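Long-range contacts in transcriptional regulator (Rhodococcus sp., PDB 2O0Y), which probably binds DNA and regulates transcription as a member of the IclR family, pairing a helix-turn-helix domain with a GAF-like C-terminal domain: residues Leu106-Tyr117 and Ala221-Phe232; Ser206-Asp214 and Ile241-Ser252. All coordinates share one frame; numbering follows the deposited sequence.

Contact 1 (Leu106-Tyr117 and Ala221-Phe232)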
loop_
_atom_site.group_PDB
_atom_site.type_symbol
_atom_site.label_atom_id
_atom_site.label_comp_id
_atom_site.label_asym_id
_atom_site.label_seq_id
_atom_site.Cartn_x
_atom_site.Cartn_y
_atom_site.Cartn_z
ATOM N N LEU B 106 -5.314 30.183 -1.408
ATOM C CA LEU B 106 -4.639 30.261 -2.719
ATOM C C LEU B 106 -5.679 30.223 -3.825
ATOM O O LEU B 106 -5.586 30.983 -4.799
ATOM C CB LEU B 106 -3.674 29.044 -2.895
ATOM C CG LEU B 106 -2.909 29.060 -4.219
ATOM C CD1 LEU B 106 -2.195 30.459 -4.410
ATOM C CD2 LEU B 106 -1.937 27.866 -4.286
ATOM N N SER B 107 -6.641 29.314 -3.716
ATOM C CA SER B 107 -7.720 29.271 -4.729
ATOM C C SER B 107 -8.487 30.597 -4.791
ATOM O O SER B 107 -8.723 31.152 -5.874
ATOM C CB SER B 107 -8.668 28.113 -4.470
ATOM O OG SER B 107 -9.565 28.052 -5.534
ATOM N N ALA B 108 -8.832 31.148 -3.633
ATOM C CA ALA B 108 -9.510 32.454 -3.568
ATOM C C ALA B 108 -8.638 33.559 -4.147
ATOM O O ALA B 108 -9.133 34.460 -4.839
ATOM C CB ALA B 108 -9.856 32.804 -2.136
ATOM N N ASP B 109 -7.340 33.506 -3.848
ATOM C CA ASP B 109 -6.412 34.588 -4.223
ATOM C C ASP B 109 -6.120 34.536 -5.734
ATOM O O ASP B 109 -5.898 35.565 -6.358
ATOM C CB ASP B 109 -5.101 34.415 -3.430
ATOM C CG ASP B 109 -5.196 34.923 -1.979
ATOM O OD1 ASP B 109 -6.237 35.502 -1.592
ATOM O OD2 ASP B 109 -4.202 34.762 -1.215
ATOM N N THR B 110 -6.121 33.341 -6.338
ATOM C CA THR B 110 -5.770 33.266 -7.772
ATOM C C THR B 110 -7.002 33.130 -8.678
ATOM O O THR B 110 -6.939 33.452 -9.862
ATOM C CB THR B 110 -4.850 32.054 -8.084
ATOM O OG1 THR B 110 -5.518 30.869 -7.636
ATOM C CG2 THR B 110 -3.476 32.162 -7.388
ATOM N N GLY B 111 -8.107 32.598 -8.141
ATOM C CA GLY B 111 -9.305 32.360 -8.947
ATOM C C GLY B 111 -9.253 31.031 -9.681
ATOM O O GLY B 111 -10.138 30.708 -10.500
ATOM N N GLU B 112 -8.217 30.231 -9.364
ATOM C CA GLU B 112 -7.983 28.941 -10.005
ATOM C C GLU B 112 -8.120 27.766 -9.038
ATOM O O GLU B 112 -7.946 27.943 -7.814
ATOM C CB GLU B 112 -6.591 28.907 -10.649
ATOM C CG GLU B 112 -6.289 30.037 -11.608
ATOM C CD GLU B 112 -7.221 30.156 -12.778
ATOM O OE1 GLU B 112 -8.037 29.247 -12.993
ATOM O OE2 GLU B 112 -7.079 31.145 -13.541
ATOM N N THR B 113 -8.450 26.597 -9.594
ATOM C CA THR B 113 -8.498 25.351 -8.843
ATOM C C THR B 113 -7.086 25.000 -8.411
ATOM O O THR B 113 -6.165 25.092 -9.230
ATOM C CB THR B 113 -9.082 24.225 -9.688
ATOM O OG1 THR B 113 -10.489 24.511 -9.894
ATOM C CG2 THR B 113 -8.930 22.828 -8.929
ATOM N N VAL B 114 -6.927 24.622 -7.133
ATOM C CA VAL B 114 -5.644 24.263 -6.564
ATOM C C VAL B 114 -5.664 22.762 -6.362
ATOM O O VAL B 114 -6.502 22.268 -5.627
ATOM C CB VAL B 114 -5.431 24.949 -5.227
ATOM C CG1 VAL B 114 -4.139 24.473 -4.620
ATOM C CG2 VAL B 114 -5.391 26.484 -5.435
ATOM N N ASN B 115 -4.719 22.040 -6.989
ATOM C CA ASN B 115 -4.637 20.556 -6.900
ATOM C C ASN B 115 -3.368 20.174 -6.161
ATOM O O ASN B 115 -2.309 20.734 -6.456
ATOM C CB ASN B 115 -4.528 19.984 -8.323
ATOM C CG ASN B 115 -5.837 20.127 -9.101
ATOM O OD1 ASN B 115 -6.905 19.823 -8.578
ATOM N ND2 ASN B 115 -5.762 20.643 -10.310
ATOM N N LEU B 116 -3.438 19.207 -5.250
ATOM C CA LEU B 116 -2.220 18.709 -4.619
ATOM C C LEU B 116 -2.009 17.353 -5.246
ATOM O O LEU B 116 -2.838 16.452 -5.056
ATOM C CB LEU B 116 -2.359 18.547 -3.097
ATOM C CG LEU B 116 -1.060 18.295 -2.295
ATOM C CD1 LEU B 116 -1.266 18.718 -0.863
ATOM C CD2 LEU B 116 -0.765 16.817 -2.212
ATOM N N TYR B 117 -0.917 17.191 -5.987
ATOM C CA TYR B 117 -0.682 15.924 -6.685
ATOM C C TYR B 117 0.445 15.165 -6.065
ATOM O O TYR B 117 1.380 15.790 -5.584
ATOM C CB TYR B 117 -0.165 16.246 -8.065
ATOM C CG TYR B 117 -1.122 16.616 -9.133
ATOM C CD1 TYR B 117 -1.730 15.617 -9.892
ATOM C CD2 TYR B 117 -1.372 17.970 -9.462
ATOM C CE1 TYR B 117 -2.592 15.949 -10.939
ATOM C CE2 TYR B 117 -2.208 18.300 -10.523
ATOM C CZ TYR B 117 -2.794 17.276 -11.263
ATOM O OH TYR B 117 -3.622 17.525 -12.328
ATOM N N ALA B 221 5.334 16.081 -3.346
ATOM C CA ALA B 221 4.045 16.424 -3.959
ATOM C C ALA B 221 4.254 17.671 -4.775
ATOM O O ALA B 221 5.318 18.280 -4.710
ATOM C CB ALA B 221 2.967 16.665 -2.874
ATOM N N ALA B 222 3.248 18.050 -5.559
ATOM C CA ALA B 222 3.356 19.238 -6.412
ATOM C C ALA B 222 2.107 20.078 -6.181
ATOM O O ALA B 222 0.983 19.612 -6.403
ATOM C CB ALA B 222 3.459 18.812 -7.836
ATOM N N LEU B 223 2.275 21.282 -5.652
ATOM C CA LEU B 223 1.151 22.159 -5.440
ATOM C C LEU B 223 0.853 22.859 -6.776
ATOM O O LEU B 223 1.697 23.608 -7.295
ATOM C CB LEU B 223 1.492 23.197 -4.384
ATOM C CG LEU B 223 0.376 24.193 -4.029
ATOM C CD1 LEU B 223 -0.754 23.450 -3.237
ATOM C CD2 LEU B 223 0.892 25.315 -3.161
ATOM N N THR B 224 -0.351 22.667 -7.318
ATOM C CA THR B 224 -0.572 23.024 -8.692
ATOM C C THR B 224 -1.845 23.872 -8.943
ATOM O O THR B 224 -2.914 23.498 -8.495
ATOM C CB THR B 224 -0.635 21.740 -9.519
ATOM O OG1 THR B 224 0.574 20.985 -9.272
ATOM C CG2 THR B 224 -0.715 22.036 -11.023
ATOM N N LEU B 225 -1.719 24.945 -9.747
ATOM C CA LEU B 225 -2.892 25.678 -10.290
ATOM C C LEU B 225 -3.147 25.188 -11.701
ATOM O O LEU B 225 -2.214 25.043 -12.451
ATOM C CB LEU B 225 -2.571 27.171 -10.388
ATOM C CG LEU B 225 -2.164 27.968 -9.160
ATOM C CD1 LEU B 225 -2.071 29.421 -9.578
ATOM C CD2 LEU B 225 -3.203 27.814 -8.034
ATOM N N GLY B 226 -4.390 24.889 -12.072
ATOM C CA GLY B 226 -4.695 24.604 -13.480
ATOM C C GLY B 226 -5.939 25.355 -13.821
ATOM O O GLY B 226 -6.845 25.482 -12.978
ATOM N N GLY B 227 -5.995 25.866 -15.044
ATOM C CA GLY B 227 -7.167 26.586 -15.479
ATOM C C GLY B 227 -7.050 26.981 -16.920
ATOM O O GLY B 227 -6.152 26.529 -17.619
ATOM N N PRO B 228 -7.968 27.842 -17.380
ATOM C CA PRO B 228 -7.939 28.312 -18.754
ATOM C C PRO B 228 -6.705 29.155 -19.065
ATOM O O PRO B 228 -6.323 30.014 -18.273
ATOM C CB PRO B 228 -9.226 29.137 -18.868
ATOM C CG PRO B 228 -9.596 29.477 -17.472
ATOM C CD PRO B 228 -9.120 28.368 -16.634
ATOM N N THR B 229 -6.081 28.900 -20.217
ATOM C CA THR B 229 -4.859 29.630 -20.638
ATOM C C THR B 229 -5.079 31.145 -20.637
ATOM O O THR B 229 -4.191 31.920 -20.269
ATOM C CB THR B 229 -4.440 29.132 -22.012
ATOM O OG1 THR B 229 -4.027 27.780 -21.842
ATOM C CG2 THR B 229 -3.304 29.988 -22.645
ATOM N N GLY B 230 -6.295 31.558 -20.955
ATOM C CA GLY B 230 -6.626 32.970 -21.046
ATOM C C GLY B 230 -6.566 33.708 -19.708
ATOM O O GLY B 230 -6.637 34.927 -19.696
ATOM N N ARG B 231 -6.463 32.977 -18.580
ATOM C CA ARG B 231 -6.296 33.609 -17.271
ATOM C C ARG B 231 -4.843 33.578 -16.793
ATOM O O ARG B 231 -4.488 34.289 -15.851
ATOM C CB ARG B 231 -7.191 32.910 -16.226
ATOM C CG ARG B 231 -8.672 33.343 -16.363
ATOM C CD ARG B 231 -9.439 33.248 -15.017
ATOM N NE ARG B 231 -9.574 31.896 -14.505
ATOM C CZ ARG B 231 -10.630 31.114 -14.742
ATOM N NH1 ARG B 231 -11.594 31.555 -15.528
ATOM N NH2 ARG B 231 -10.702 29.899 -14.225
ATOM N N PHE B 232 -4.029 32.754 -17.442
ATOM C CA PHE B 232 -2.593 32.652 -17.157
ATOM C C PHE B 232 -1.876 33.581 -18.099
ATOM O O PHE B 232 -1.051 33.155 -18.924
ATOM C CB PHE B 232 -2.087 31.223 -17.334
ATOM C CG PHE B 232 -2.521 30.262 -16.249
ATOM C CD1 PHE B 232 -3.840 29.839 -16.151
ATOM C CD2 PHE B 232 -1.584 29.751 -15.326
ATOM C CE1 PHE B 232 -4.214 28.941 -15.149
ATOM C CE2 PHE B 232 -1.969 28.862 -14.338
ATOM C CZ PHE B 232 -3.279 28.464 -14.267
HETATM O O HOH W 1 -9.139 26.668 -12.571
#

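Contact 2 (Ser206-Asp214 and Ile241-Ser252)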
loop_
_atom_site.group_PDB
_atom_site.type_symbol
_atom_site.label_atom_id
_atom_site.label_comp_id
_atom_site.label_asym_id
_atom_site.label_seq_id
_atom_site.Cartn_x
_atom_site.Cartn_y
_atom_site.Cartn_z
ATOM N N SER B 206 -3.731 25.463 -18.892
ATOM C CA SER B 206 -2.383 25.864 -18.475
ATOM C C SER B 206 -2.243 25.434 -17.050
ATOM O O SER B 206 -3.236 25.176 -16.382
ATOM C CB SER B 206 -2.133 27.389 -18.534
ATOM O OG SER B 206 -2.100 27.887 -19.853
ATOM N N GLY B 207 -1.009 25.375 -16.575
ATOM C CA GLY B 207 -0.777 24.889 -15.220
ATOM C C GLY B 207 0.458 25.545 -14.662
ATOM O O GLY B 207 1.423 25.805 -15.398
ATOM N N LEU B 208 0.427 25.877 -13.378
ATOM C CA LEU B 208 1.647 26.317 -12.686
ATOM C C LEU B 208 1.798 25.343 -11.515
ATOM O O LEU B 208 0.848 25.174 -10.755
ATOM C CB LEU B 208 1.427 27.722 -12.134
ATOM C CG LEU B 208 2.390 28.315 -11.097
ATOM C CD1 LEU B 208 3.818 28.515 -11.669
ATOM C CD2 LEU B 208 1.804 29.640 -10.664
ATOM N N SER B 209 2.980 24.753 -11.333
ATOM C CA SER B 209 3.218 23.798 -10.239
ATOM C C SER B 209 4.465 24.139 -9.436
ATOM O O SER B 209 5.491 24.500 -10.002
ATOM C CB SER B 209 3.387 22.376 -10.787
ATOM O OG SER B 209 3.203 21.386 -9.753
ATOM N N PHE B 210 4.383 24.063 -8.105
ATOM C CA PHE B 210 5.561 24.247 -7.239
ATOM C C PHE B 210 5.789 22.921 -6.497
ATOM O O PHE B 210 4.818 22.243 -6.157
ATOM C CB PHE B 210 5.312 25.365 -6.193
ATOM C CG PHE B 210 5.679 26.741 -6.689
ATOM C CD1 PHE B 210 4.841 27.425 -7.555
ATOM C CD2 PHE B 210 6.880 27.335 -6.317
ATOM C CE1 PHE B 210 5.180 28.707 -8.049
ATOM C CE2 PHE B 210 7.211 28.609 -6.803
ATOM C CZ PHE B 210 6.361 29.277 -7.658
ATOM N N PRO B 211 7.067 22.592 -6.171
ATOM C CA PRO B 211 7.301 21.405 -5.387
ATOM C C PRO B 211 6.881 21.616 -3.937
ATOM O O PRO B 211 7.088 22.695 -3.366
ATOM C CB PRO B 211 8.838 21.224 -5.448
ATOM C CG PRO B 211 9.400 22.545 -5.785
ATOM C CD PRO B 211 8.312 23.305 -6.518
ATOM N N LEU B 212 6.334 20.561 -3.344
ATOM C CA LEU B 212 6.213 20.489 -1.887
ATOM C C LEU B 212 7.218 19.435 -1.435
ATOM O O LEU B 212 7.315 18.385 -2.066
ATOM C CB LEU B 212 4.791 20.028 -1.519
ATOM C CG LEU B 212 3.733 21.017 -2.041
ATOM C CD1 LEU B 212 2.344 20.373 -1.741
ATOM C CD2 LEU B 212 3.901 22.346 -1.308
ATOM N N VAL B 213 7.957 19.715 -0.352
ATOM C CA VAL B 213 9.076 18.840 0.068
ATOM C C VAL B 213 8.909 18.327 1.500
ATOM O O VAL B 213 8.159 18.939 2.319
ATOM C CB VAL B 213 10.424 19.577 -0.074
ATOM C CG1 VAL B 213 10.667 20.004 -1.576
ATOM C CG2 VAL B 213 10.438 20.842 0.755
ATOM N N ASP B 214 9.555 17.190 1.799
ATOM C CA ASP B 214 9.667 16.761 3.180
ATOM C C ASP B 214 10.723 17.601 3.924
ATOM O O ASP B 214 11.306 18.526 3.350
ATOM C CB ASP B 214 9.972 15.263 3.277
ATOM C CG ASP B 214 11.239 14.888 2.602
ATOM O OD1 ASP B 214 12.089 15.788 2.361
ATOM O OD2 ASP B 214 11.406 13.694 2.330
ATOM N N ILE B 241 2.270 33.079 -9.611
ATOM C CA ILE B 241 3.588 32.595 -9.102
ATOM C C ILE B 241 3.885 33.063 -7.637
ATOM O O ILE B 241 4.317 32.266 -6.803
ATOM C CB ILE B 241 4.762 33.002 -10.076
ATOM C CG1 ILE B 241 4.623 32.301 -11.443
ATOM C CG2 ILE B 241 6.110 32.727 -9.427
ATOM C CD1 ILE B 241 5.436 32.915 -12.604
ATOM N N GLU B 242 3.702 34.358 -7.344
ATOM C CA GLU B 242 3.939 34.877 -5.997
ATOM C C GLU B 242 3.055 34.209 -4.945
ATOM O O GLU B 242 3.545 33.876 -3.852
ATOM C CB GLU B 242 3.727 36.370 -5.944
ATOM C CG GLU B 242 4.211 37.006 -4.695
ATOM C CD GLU B 242 4.381 38.503 -4.885
ATOM O OE1 GLU B 242 3.638 39.059 -5.706
ATOM O OE2 GLU B 242 5.290 39.091 -4.258
ATOM N N CYS B 243 1.759 34.041 -5.232
ATOM C CA CYS B 243 0.867 33.354 -4.285
ATOM C C CYS B 243 1.207 31.885 -4.144
ATOM O O CYS B 243 1.155 31.347 -3.038
ATOM C CB CYS B 243 -0.610 33.496 -4.676
ATOM S SG CYS B 243 -1.114 35.232 -4.713
ATOM N N THR B 244 1.489 31.214 -5.262
ATOM C CA THR B 244 1.710 29.773 -5.191
ATOM C C THR B 244 3.038 29.488 -4.518
ATOM O O THR B 244 3.171 28.512 -3.793
ATOM C CB THR B 244 1.590 29.117 -6.569
ATOM O OG1 THR B 244 0.342 29.504 -7.133
ATOM C CG2 THR B 244 1.563 27.581 -6.453
ATOM N N ARG B 245 4.026 30.352 -4.731
ATOM C CA ARG B 245 5.343 30.189 -4.088
ATOM C C ARG B 245 5.209 30.264 -2.594
ATOM O O ARG B 245 5.769 29.441 -1.906
ATOM C CB ARG B 245 6.329 31.296 -4.518
ATOM C CG ARG B 245 7.729 31.029 -4.003
ATOM C CD ARG B 245 8.698 32.231 -4.270
ATOM N NE ARG B 245 8.943 32.450 -5.696
ATOM C CZ ARG B 245 9.707 31.674 -6.466
ATOM N NH1 ARG B 245 10.309 30.607 -5.955
ATOM N NH2 ARG B 245 9.900 31.973 -7.745
ATOM N N ALA B 246 4.493 31.272 -2.094
ATOM C CA ALA B 246 4.305 31.444 -0.641
ATOM C C ALA B 246 3.566 30.264 -0.038
ATOM O O ALA B 246 3.930 29.788 1.025
ATOM C CB ALA B 246 3.559 32.730 -0.347
ATOM N N ALA B 247 2.508 29.819 -0.707
ATOM C CA ALA B 247 1.680 28.700 -0.205
ATOM C C ALA B 247 2.503 27.444 -0.119
ATOM O O ALA B 247 2.432 26.699 0.872
ATOM C CB ALA B 247 0.499 28.483 -1.168
ATOM N N ALA B 248 3.268 27.163 -1.171
ATOM C CA ALA B 248 4.122 25.959 -1.167
ATOM C C ALA B 248 5.116 25.998 0.016
ATOM O O ALA B 248 5.337 25.015 0.734
ATOM C CB ALA B 248 4.865 25.839 -2.516
ATOM N N GLU B 249 5.711 27.159 0.226
ATOM C CA GLU B 249 6.697 27.330 1.281
ATOM C C GLU B 249 6.018 27.039 2.621
ATOM O O GLU B 249 6.565 26.311 3.441
ATOM C CB GLU B 249 7.244 28.758 1.256
ATOM C CG GLU B 249 8.158 29.028 0.042
ATOM C CD GLU B 249 8.733 30.462 -0.047
ATOM O OE1 GLU B 249 8.340 31.343 0.773
ATOM O OE2 GLU B 249 9.577 30.704 -0.962
ATOM N N GLU B 250 4.843 27.636 2.840
ATOM C CA GLU B 250 4.069 27.474 4.086
ATOM C C GLU B 250 3.644 26.028 4.324
ATOM O O GLU B 250 3.723 25.544 5.423
ATOM C CB GLU B 250 2.837 28.366 4.051
ATOM C CG GLU B 250 3.190 29.879 4.163
ATOM C CD GLU B 250 2.081 30.793 3.699
ATOM O OE1 GLU B 250 0.912 30.395 3.725
ATOM O OE2 GLU B 250 2.375 31.942 3.302
ATOM N N ILE B 251 3.158 25.357 3.276
ATOM C CA ILE B 251 2.737 23.940 3.355
ATOM C C ILE B 251 3.940 23.016 3.641
ATOM O O ILE B 251 3.863 22.087 4.472
ATOM C CB ILE B 251 1.980 23.523 2.030
ATOM C CG1 ILE B 251 0.605 24.204 1.968
ATOM C CG2 ILE B 251 1.816 22.038 1.953
ATOM C CD1 ILE B 251 -0.004 24.148 0.533
ATOM N N SER B 252 5.062 23.258 2.982
ATOM C CA SER B 252 6.247 22.466 3.247
ATOM C C SER B 252 6.710 22.728 4.692
ATOM O O SER B 252 7.147 21.800 5.371
ATOM C CB SER B 252 7.375 22.769 2.256
ATOM O OG SER B 252 7.066 22.257 0.967
HETATM O O HOH W 2 7.969 23.819 -0.902
HETATM O O HOH W 3 8.511 19.817 4.735
#

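Contact 1 (Leu106-Tyr117 and Ala221-Phe232)
Glu112 and Arg231 form a two-pronged salt bridge at the end of an antiparallel strand pair, in the central sheet of the GAF-like C-terminal domain. Arginine suits the place because the N-H bonds of NE and NH2 point the same way and can take one carboxylate oxygen each: NE gives a 2.8 Å bond to OE2 of Glu112, and NH2 one of 3.0 Å to OE1. The carboxylate and guanidinium planes lie 19° apart, and both oxygens are met from outside the carboxylate plane, OE1 on its syn side. Pro228 CG lies over the centre of one guanidinium face. Tyr240 also bonds OE2 and Val136 O takes NH2, so each member of the ion pair has a second partner. Without the guanidinium, as with an alanine here, the buried Glu112 carboxylate would probably lose its counter-charge and Val136 O this donor.

Beyond this end, strand 113-117 runs antiparallel to 221-228. Asn115 and Thr224 exchange two backbone bonds, the one from Asn115 N to Thr224 O being 2.8 Å long and nearly straight at 175°; Tyr117 and Ala222 pair likewise. Branched aliphatic residues fill the face turned to the helices. Leu225 CD2 lies alongside Val114 CG2 at 3.6 Å, while its CD1 meets Thr110 CG2 tip to tip. Leu106 has its CG trans to the backbone N (chi1 -179°), which turns the branch toward the sheet, CD2 ending 4.0 Å from Leu223 CD2. On the other face the edge of the Tyr117 ring meets Thr224, CD2 lying 3.6 Å from OG1, a hydroxyl bonded to Ser209. A water bridges the strand ends, donating to Glu112 OE1 and Gly226 O and accepting from Thr113 N.

Contact 2 (Ser206-Asp214 and Ile241-Ser252)
Phe210, the residue most deeply covered here, lays its ring against helix 241-252 where the helix packs over strand 206-213, as an alpha/beta layer of the GAF-like domain. Strand and helix run almost parallel, their axes 7.6 Å apart at closest, so successive helical turns meet successive inward residues of the strand. A flat aromatic suits this narrow gap. Arg245 CA sits over one ring face, 3.8 Å from the centroid of the Phe210 ring, in a CH-pi contact, and Thr244 CG2 touches Phe210 CD1 at 3.5 Å. The Arg245 guanidinium stands nearly perpendicular to the ring, at 87°, with its CZ at the ring edge and one of its own faces toward Phe210 CE2. Ala248, small enough to let the strand come close, puts its CB 3.7 Å from Phe210 CB.

Leu212 has its CG trans to the carbonyl carbon (chi1 -61°), an arrangement that carries CD2 over the helix backbone to within 3.6 Å of Ala248 CA and on to Ile251 CG2. At the other end of the strand Leu208 crosses Ile241 at about a right angle, CD2 also reaching the helix backbone.

Ser252 supplies the one direct hydrogen bond of the contact: its OG accepts from Val213 N at 3.0 Å, and the bond is almost straight, 168°. A water beside it donates to Pro211 O and is linked to Ser252 OG, while a second donates to both Val213 O and Ser252 O. A serine suits this end because its short hydroxyl can take the strand N-H and still bind the water that reaches Pro211 O. The chemistry implies an unequal join, apolar fit through most of its length and directional polar bonds at the Ser252 end.

From the N terminus, the chain passes through helix 97-110 into strand 113-120, whose residues in contact 1 wait over a hundred positions for their partner. Before that loop closes, strand 205-213 enters contact 2; the chain then turns back through strand 219-228, completing contact 1, and helix 237-254 finally completes contact 2. The segments alternate, so the two loops cross. Strands 205-213 and 219-228 are neighbours in one antiparallel sheet, joined where Leu223 N meets Phe210 O and Thr224 OG1 meets Ser209 OG. Leu106 packs on Cys243, setting helices 97-110 and 237-254 beside each other. Together the contacts tie both helices to adjoining strands of the sheet.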